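Local coordinates for ThiJ/PfpI family protein (Francisella tularensis subsp. novicida, PDB 4P5P) that belongs to the Hsp31-like branch of the DJ-1/PfpI family and may act as a glyoxalase III, converting methylglyoxal to lactate, at residues S26-P31 against D67-D72; I96-G101 against V135-N140. All coordinates share one frame; numbering follows the deposited sequence.

Contact 1 (S26-P31 against D67-D72); sequences SELTHP and DKFLAD
The phenyl ring of Phe-69 takes the methyl group of Thr-29 on one face, with Leu-28 meeting its far end obliquely. CG2 of Thr-29 lies 3.8 Å from the centroid of the Phe-69 ring and 27° off the normal, a CH-pi contact displaced toward the root of the ring; accordingly its closest approach is to CG of Phe-69, at 3.4 Å. At the other end, CD2 of Leu-28 packs against CZ of Phe-69 at 3.7 Å, and the two side chains run nearly perpendicular. One aromatic group thus serves two consecutive residues of the opposing helix, its CG end against the threonine methyl and its CZ end against the leucine.

Torsions divide the threonine's two branches between two tasks. With chi1 at 71°, OG1 falls between the backbone N and the carbonyl carbon, where it hydrogen-bonds OD1 of Asn-66, while CG2 stands anti to the carbonyl carbon and is left for the ring. A buried hydroxyl is thereby satisfied beside an otherwise apolar interface. Phe-69 extends with CG anti to its own backbone N (chi1 -167°), which carries the ring across to the other helix.

All three side chains are buried. Tyr-32, nearly one turn beyond Thr-29, adds an edge-to-face stack with Phe-69, and Leu-75 and Met-79 of helix 73-80 pack on the same phenylalanine. The contact therefore joins the first turn of helix 26-35 to the last turn of helix 64-71, with helix 73-80 adding to the apolar cluster around the ring.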
ATOM      1  N   SER A  26      -1.601  -5.275  -9.577  1.00 10.13           N
ATOM      2  CA  SER A  26      -0.670  -4.372 -10.242  1.00  9.74           C
ATOM      3  C   SER A  26      -0.079  -3.315  -9.303  1.00 10.57           C
ATOM      4  O   SER A  26       0.919  -2.707  -9.641  1.00 11.15           O
ATOM      5  CB  SER A  26      -1.341  -3.681 -11.435  1.00 13.64           C
ATOM      6  OG  SER A  26      -2.443  -2.886 -11.027  1.00 13.69           O
ATOM      7  N   GLU A  27      -0.688  -3.086  -8.141  1.00 11.43           N
ATOM      8  CA  GLU A  27      -0.114  -2.156  -7.175  1.00 11.80           C
ATOM      9  C   GLU A  27       1.069  -2.756  -6.422  1.00 11.10           C
ATOM     10  O   GLU A  27       1.808  -2.032  -5.759  1.00 12.01           O
ATOM     11  CB  GLU A  27      -1.190  -1.678  -6.205  1.00 11.86           C
ATOM     12  CG  GLU A  27      -2.171  -0.755  -6.937  1.00 13.66           C
ATOM     13  CD  GLU A  27      -3.382  -0.359  -6.151  1.00 15.05           C
ATOM     14  OE1 GLU A  27      -4.254   0.311  -6.741  1.00 17.37           O
ATOM     15  OE2 GLU A  27      -3.485  -0.704  -4.973  1.00 14.91           O
ATOM     16  N   LEU A  28       1.223  -4.081  -6.532  1.00 10.60           N
ATOM     17  CA  LEU A  28       2.446  -4.758  -6.134  1.00 10.43           C
ATOM     18  C   LEU A  28       3.398  -4.848  -7.325  1.00 10.81           C
ATOM     19  O   LEU A  28       4.551  -4.432  -7.231  1.00 10.54           O
ATOM     20  CB  LEU A  28       2.142  -6.160  -5.576  1.00 11.61           C
ATOM     21  CG  LEU A  28       3.354  -7.044  -5.251  1.00 12.15           C
ATOM     22  CD1 LEU A  28       4.251  -6.399  -4.186  1.00 12.75           C
ATOM     23  CD2 LEU A  28       2.908  -8.417  -4.797  1.00 12.19           C
ATOM     24  N   THR A  29       2.918  -5.360  -8.453  1.00 10.92           N
ATOM     25  CA  THR A  29       3.836  -5.739  -9.522  1.00 11.40           C
ATOM     26  C   THR A  29       4.367  -4.536 -10.307  1.00 11.28           C
ATOM     27  O   THR A  29       5.515  -4.542 -10.708  1.00 12.43           O
ATOM     28  CB  THR A  29       3.190  -6.738 -10.498  1.00 11.75           C
ATOM     29  OG1 THR A  29       2.191  -6.085 -11.277  1.00 12.23           O
ATOM     30  CG2 THR A  29       2.556  -7.878  -9.746  1.00 12.46           C
ATOM     31  N   HIS A  30       3.561  -3.500 -10.520  1.00 11.64           N
ATOM     32  CA  HIS A  30       4.054  -2.393 -11.324  1.00 12.13           C
ATOM     33  C   HIS A  30       5.109  -1.594 -10.549  1.00 11.96           C
ATOM     34  O   HIS A  30       6.172  -1.320 -11.095  1.00 12.56           O
ATOM     35  CB  HIS A  30       2.901  -1.505 -11.821  1.00 12.87           C
ATOM     36  CG  HIS A  30       2.051  -2.169 -12.865  1.00 13.95           C
ATOM     37  ND1 HIS A  30       1.283  -1.462 -13.766  1.00 15.83           N
ATOM     38  CD2 HIS A  30       1.871  -3.480 -13.167  1.00 14.63           C
ATOM     39  CE1 HIS A  30       0.648  -2.308 -14.558  1.00 16.53           C
ATOM     40  NE2 HIS A  30       0.990  -3.540 -14.218  1.00 15.59           N
ATOM     41  N   PRO A  31       4.869  -1.275  -9.267  1.00 11.53           N
ATOM     42  CA  PRO A  31       5.973  -0.629  -8.545  1.00 12.48           C
ATOM     43  C   PRO A  31       7.189  -1.548  -8.344  1.00 12.52           C
ATOM     44  O   PRO A  31       8.325  -1.073  -8.364  1.00 13.34           O
ATOM     45  CB  PRO A  31       5.325  -0.226  -7.211  1.00 11.77           C
ATOM     46  CG  PRO A  31       3.870  -0.170  -7.503  1.00 12.05           C
ATOM     47  CD  PRO A  31       3.628  -1.271  -8.482  1.00 11.10           C
ATOM     48  N   ASP A  67       1.452 -10.768 -15.348  1.00 17.24           N
ATOM     49  CA  ASP A  67       1.811 -12.076 -15.882  1.00 17.11           C
ATOM     50  C   ASP A  67       3.297 -12.370 -15.654  1.00 17.52           C
ATOM     51  O   ASP A  67       3.667 -13.496 -15.320  1.00 18.10           O
ATOM     52  CB  ASP A  67       1.481 -12.160 -17.377  1.00 21.04           C
ATOM     53  CG  ASP A  67      -0.002 -12.359 -17.646  1.00 24.57           C
ATOM     54  OD1 ASP A  67      -0.770 -12.676 -16.708  1.00 26.35           O
ATOM     55  OD2 ASP A  67      -0.392 -12.234 -18.821  1.00 27.86           O
ATOM     56  N   LYS A  68       4.146 -11.368 -15.859  1.00 16.81           N
ATOM     57  CA  LYS A  68       5.586 -11.537 -15.666  1.00 17.34           C
ATOM     58  C   LYS A  68       5.884 -11.954 -14.230  1.00 17.14           C
ATOM     59  O   LYS A  68       6.671 -12.878 -13.977  1.00 17.60           O
ATOM     60  CB  LYS A  68       6.326 -10.242 -16.001  1.00 19.24           C
ATOM     61  CG  LYS A  68       7.843 -10.321 -15.870  1.00 20.71           C
ATOM     62  CD  LYS A  68       8.488  -8.965 -16.130  1.00 22.02           C
ATOM     63  CE  LYS A  68       9.983  -8.987 -15.848  1.00 25.22           C
ATOM     64  NZ  LYS A  68      10.725  -9.816 -16.823  1.00 27.66           N
ATOM     65  N   PHE A  69       5.239 -11.260 -13.299  1.00 15.42           N
ATOM     66  CA  PHE A  69       5.404 -11.512 -11.874  1.00 14.65           C
ATOM     67  C   PHE A  69       5.015 -12.945 -11.522  1.00 15.77           C
ATOM     68  O   PHE A  69       5.769 -13.662 -10.860  1.00 16.91           O
ATOM     69  CB  PHE A  69       4.564 -10.500 -11.099  1.00 14.23           C
ATOM     70  CG  PHE A  69       4.865 -10.432  -9.641  1.00 13.26           C
ATOM     71  CD1 PHE A  69       5.776  -9.520  -9.153  1.00 12.62           C
ATOM     72  CD2 PHE A  69       4.182 -11.224  -8.748  1.00 14.16           C
ATOM     73  CE1 PHE A  69       6.034  -9.431  -7.800  1.00 13.70           C
ATOM     74  CE2 PHE A  69       4.437 -11.132  -7.384  1.00 15.09           C
ATOM     75  CZ  PHE A  69       5.361 -10.244  -6.920  1.00 14.11           C
ATOM     76  N   LEU A  70       3.862 -13.372 -12.017  1.00 17.53           N
ATOM     77  CA  LEU A  70       3.300 -14.672 -11.676  1.00 19.94           C
ATOM     78  C   LEU A  70       4.034 -15.814 -12.370  1.00 21.20           C
ATOM     79  O   LEU A  70       3.919 -16.973 -11.952  1.00 24.12           O
ATOM     80  CB  LEU A  70       1.812 -14.703 -12.044  1.00 22.94           C
ATOM     81  CG  LEU A  70       0.899 -13.672 -11.369  1.00 25.36           C
ATOM     82  CD1 LEU A  70      -0.362 -13.429 -12.217  1.00 26.17           C
ATOM     83  CD2 LEU A  70       0.545 -14.117  -9.969  1.00 26.20           C
ATOM     84  N   ALA A  71       4.785 -15.497 -13.424  1.00 18.73           N
ATOM     85  CA  ALA A  71       5.544 -16.514 -14.151  1.00 18.99           C
ATOM     86  C   ALA A  71       6.917 -16.791 -13.536  1.00 18.92           C
ATOM     87  O   ALA A  71       7.551 -17.789 -13.872  1.00 20.91           O
ATOM     88  CB  ALA A  71       5.710 -16.110 -15.591  1.00 20.43           C
ATOM     89  N   ASP A  72       7.371 -15.904 -12.659  1.00 18.69           N
ATOM     90  CA  ASP A  72       8.660 -16.023 -11.987  1.00 17.39           C
ATOM     91  C   ASP A  72       8.503 -16.963 -10.787  1.00 16.73           C
ATOM     92  O   ASP A  72       7.753 -16.671  -9.864  1.00 16.14           O
ATOM     93  CB  ASP A  72       9.143 -14.613 -11.576  1.00 17.95           C
ATOM     94  CG  ASP A  72      10.467 -14.607 -10.819  1.00 18.96           C
ATOM     95  OD1 ASP A  72      10.758 -15.556 -10.076  1.00 20.78           O
ATOM     96  OD2 ASP A  72      11.235 -13.626 -10.960  1.00 19.88           O
TER

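Contact 2 (I96-G101 against V135-N140); sequences IIFAGG and VAALIN
Just after strand 127-130 the modified cysteine at position 132 sits in a turn consistent with the nucleophile elbow of the DJ-1/PfpI family, and the segment that follows it packs on the neighbouring strand of the flavodoxin-like sheet, where Phe-98 meets Ala-137 and Leu-138. CB of Ala-137 sits almost squarely over the ring of Phe-98, 3.6 Å from its centroid and only 12° off the normal, in a CH-pi contact. Because the methyl is centred, the distances from CB of Ala-137 to the six ring carbons vary little, from 3.6 Å at CG to 4.1 Å at CZ of Phe-98. Leu-138 adds a looser touch, with its CD2 4.3 Å from CE2 of Phe-98, approaching obliquely.

In the sheet, strand 95-98 runs parallel to its neighbours 2-8 and 127-130. The Phe-98 side chain also touches Ile-114 and Val-118 of helix 112-123. The chain carrying Ala-137 has helical backbone angles without the regular bonding, although N of Leu-138 donates to O of Val-135 at 2.9 Å. Just beyond the strand, N of Gly-101 hydrogen-bonds OD2 of the sulfinic acid formed from Cys-132.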
ATOM      1  N   ILE A  96       9.309   1.637   3.235  1.00 11.54           N
ATOM      2  CA  ILE A  96       8.217   0.696   3.413  1.00 11.99           C
ATOM      3  C   ILE A  96       7.068   1.185   2.528  1.00 10.98           C
ATOM      4  O   ILE A  96       6.691   2.372   2.575  1.00 12.44           O
ATOM      5  CB  ILE A  96       7.814   0.551   4.914  1.00 12.01           C
ATOM      6  CG1 ILE A  96       6.812  -0.601   5.099  1.00 11.64           C
ATOM      7  CG2 ILE A  96       7.290   1.852   5.506  1.00 12.76           C
ATOM      8  CD1 ILE A  96       6.606  -1.018   6.556  1.00 12.69           C
ATOM      9  N   ILE A  97       6.561   0.279   1.704  1.00  9.75           N
ATOM     10  CA  ILE A  97       5.564   0.584   0.672  1.00  9.66           C
ATOM     11  C   ILE A  97       4.337  -0.310   0.859  1.00 10.09           C
ATOM     12  O   ILE A  97       4.470  -1.523   0.853  1.00  9.83           O
ATOM     13  CB  ILE A  97       6.142   0.384  -0.758  1.00 11.82           C
ATOM     14  CG1 ILE A  97       7.455   1.169  -0.936  1.00 13.75           C
ATOM     15  CG2 ILE A  97       5.105   0.766  -1.803  1.00 12.61           C
ATOM     16  CD1 ILE A  97       7.363   2.647  -0.665  1.00 17.12           C
ATOM     17  N   PHE A  98       3.156   0.293   0.992  1.00 10.11           N
ATOM     18  CA  PHE A  98       1.902  -0.437   1.175  1.00 10.41           C
ATOM     19  C   PHE A  98       1.065  -0.492  -0.098  1.00  9.25           C
ATOM     20  O   PHE A  98       0.585   0.529  -0.572  1.00 11.17           O
ATOM     21  CB  PHE A  98       1.090   0.203   2.287  1.00  9.52           C
ATOM     22  CG  PHE A  98       1.784   0.159   3.607  1.00  8.94           C
ATOM     23  CD1 PHE A  98       1.696  -0.966   4.397  1.00  8.48           C
ATOM     24  CD2 PHE A  98       2.541   1.225   4.055  1.00 10.29           C
ATOM     25  CE1 PHE A  98       2.361  -1.037   5.599  1.00 10.19           C
ATOM     26  CE2 PHE A  98       3.208   1.162   5.274  1.00 11.39           C
ATOM     27  CZ  PHE A  98       3.107   0.029   6.043  1.00 10.89           C
ATOM     28  N   ALA A  99       0.901  -1.696  -0.635  1.00  9.11           N
ATOM     29  CA  ALA A  99       0.070  -1.926  -1.805  1.00  9.76           C
ATOM     30  C   ALA A  99      -1.401  -1.876  -1.393  1.00  9.54           C
ATOM     31  O   ALA A  99      -1.719  -2.012  -0.219  1.00 10.16           O
ATOM     32  CB  ALA A  99       0.409  -3.274  -2.430  1.00 10.81           C
ATOM     33  N   GLY A 100      -2.295  -1.683  -2.361  1.00 10.80           N
ATOM     34  CA  GLY A 100      -3.717  -1.588  -2.084  1.00 11.01           C
ATOM     35  C   GLY A 100      -4.512  -2.833  -2.438  1.00 10.76           C
ATOM     36  O   GLY A 100      -3.994  -3.950  -2.388  1.00 11.60           O
ATOM     37  N   GLY A 101      -5.759  -2.625  -2.854  1.00 12.03           N
ATOM     38  CA  GLY A 101      -6.761  -3.674  -2.870  1.00 11.86           C
ATOM     39  C   GLY A 101      -7.664  -3.478  -1.663  1.00 11.66           C
ATOM     40  O   GLY A 101      -7.225  -3.020  -0.610  1.00 11.59           O
ATOM     41  N   VAL A 135      -3.413   3.181   1.663  1.00 10.22           N
ATOM     42  CA  VAL A 135      -3.211   4.351   2.501  1.00 11.05           C
ATOM     43  C   VAL A 135      -3.901   4.151   3.869  1.00 10.76           C
ATOM     44  O   VAL A 135      -3.574   4.840   4.839  1.00 10.84           O
ATOM     45  CB  VAL A 135      -3.718   5.643   1.777  1.00 11.62           C
ATOM     46  CG1 VAL A 135      -3.401   6.884   2.602  1.00 12.75           C
ATOM     47  CG2 VAL A 135      -3.065   5.754   0.394  1.00 13.20           C
ATOM     48  N   ALA A 136      -4.803   3.169   3.966  1.00 11.39           N
ATOM     49  CA  ALA A 136      -5.395   2.796   5.267  1.00 12.12           C
ATOM     50  C   ALA A 136      -4.321   2.434   6.299  1.00 11.28           C
ATOM     51  O   ALA A 136      -4.546   2.529   7.511  1.00 13.03           O
ATOM     52  CB  ALA A 136      -6.364   1.633   5.101  1.00 11.24           C
ATOM     53  N   ALA A 137      -3.157   2.001   5.819  1.00 10.16           N
ATOM     54  CA  ALA A 137      -2.028   1.698   6.707  1.00  9.79           C
ATOM     55  C   ALA A 137      -1.575   2.890   7.533  1.00 10.17           C
ATOM     56  O   ALA A 137      -0.999   2.712   8.602  1.00 10.10           O
ATOM     57  CB  ALA A 137      -0.838   1.185   5.917  1.00 10.15           C
ATOM     58  N   LEU A 138      -1.805   4.104   7.039  1.00 10.74           N
ATOM     59  CA  LEU A 138      -1.215   5.301   7.658  1.00 11.34           C
ATOM     60  C   LEU A 138      -2.144   6.062   8.583  1.00 12.74           C
ATOM     61  O   LEU A 138      -1.701   6.932   9.331  1.00 12.11           O
ATOM     62  CB  LEU A 138      -0.712   6.253   6.574  1.00 12.43           C
ATOM     63  CG  LEU A 138       0.210   5.657   5.513  1.00 12.46           C
ATOM     64  CD1 LEU A 138       0.668   6.754   4.562  1.00 14.02           C
ATOM     65  CD2 LEU A 138       1.412   4.958   6.148  1.00 13.49           C
ATOM     66  N   ILE A 139      -3.432   5.747   8.532  1.00 13.03           N
ATOM     67  CA  ILE A 139      -4.438   6.519   9.277  1.00 13.84           C
ATOM     68  C   ILE A 139      -4.121   6.654  10.777  1.00 12.61           C
ATOM     69  O   ILE A 139      -4.227   7.742  11.336  1.00 15.16           O
ATOM     70  CB  ILE A 139      -5.819   5.881   9.133  1.00 13.65           C
ATOM     71  CG1 ILE A 139      -6.275   5.870   7.666  1.00 14.94           C
ATOM     72  CG2 ILE A 139      -6.857   6.634   9.947  1.00 15.67           C
ATOM     73  CD1 ILE A 139      -7.408   4.898   7.437  1.00 15.33           C
ATOM     74  N   ASN A 140      -3.757   5.545  11.421  1.00 11.88           N
ATOM     75  CA  ASN A 140      -3.641   5.472  12.880  1.00 12.18           C
ATOM     76  C   ASN A 140      -2.208   5.374  13.392  1.00 13.03           C
ATOM     77  O   ASN A 140      -1.988   5.047  14.567  1.00 14.59           O
ATOM     78  CB  ASN A 140      -4.419   4.262  13.412  1.00 11.48           C
ATOM     79  CG  ASN A 140      -5.894   4.327  13.106  1.00 13.28           C
ATOM     80  OD1 ASN A 140      -6.553   5.347  13.329  1.00 16.72           O
ATOM     81  ND2 ASN A 140      -6.425   3.237  12.590  1.00 14.25           N
TER

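Both contacts rest on a phenylalanine whose face receives a methyl group, yet they occupy different levels of the fold. Contact 2 lies near the middle of the chain, its centre about 4 Å from the chain's, and joins a sheet strand to a loosely helical segment through wholly apolar side chains. Contact 1, equally buried but about 15 Å from that centre, joins two helices, and there the methyl belongs to a threonine with a hydroxyl to satisfy. Their centres are about 19 Å apart, but segments 26-31 and 96-101 touch: OE2 of Glu-27 makes a tight packing approach to CA of Gly-100 at 3.0 Å, next to Gly-101, whose N bonds the oxidised cysteine.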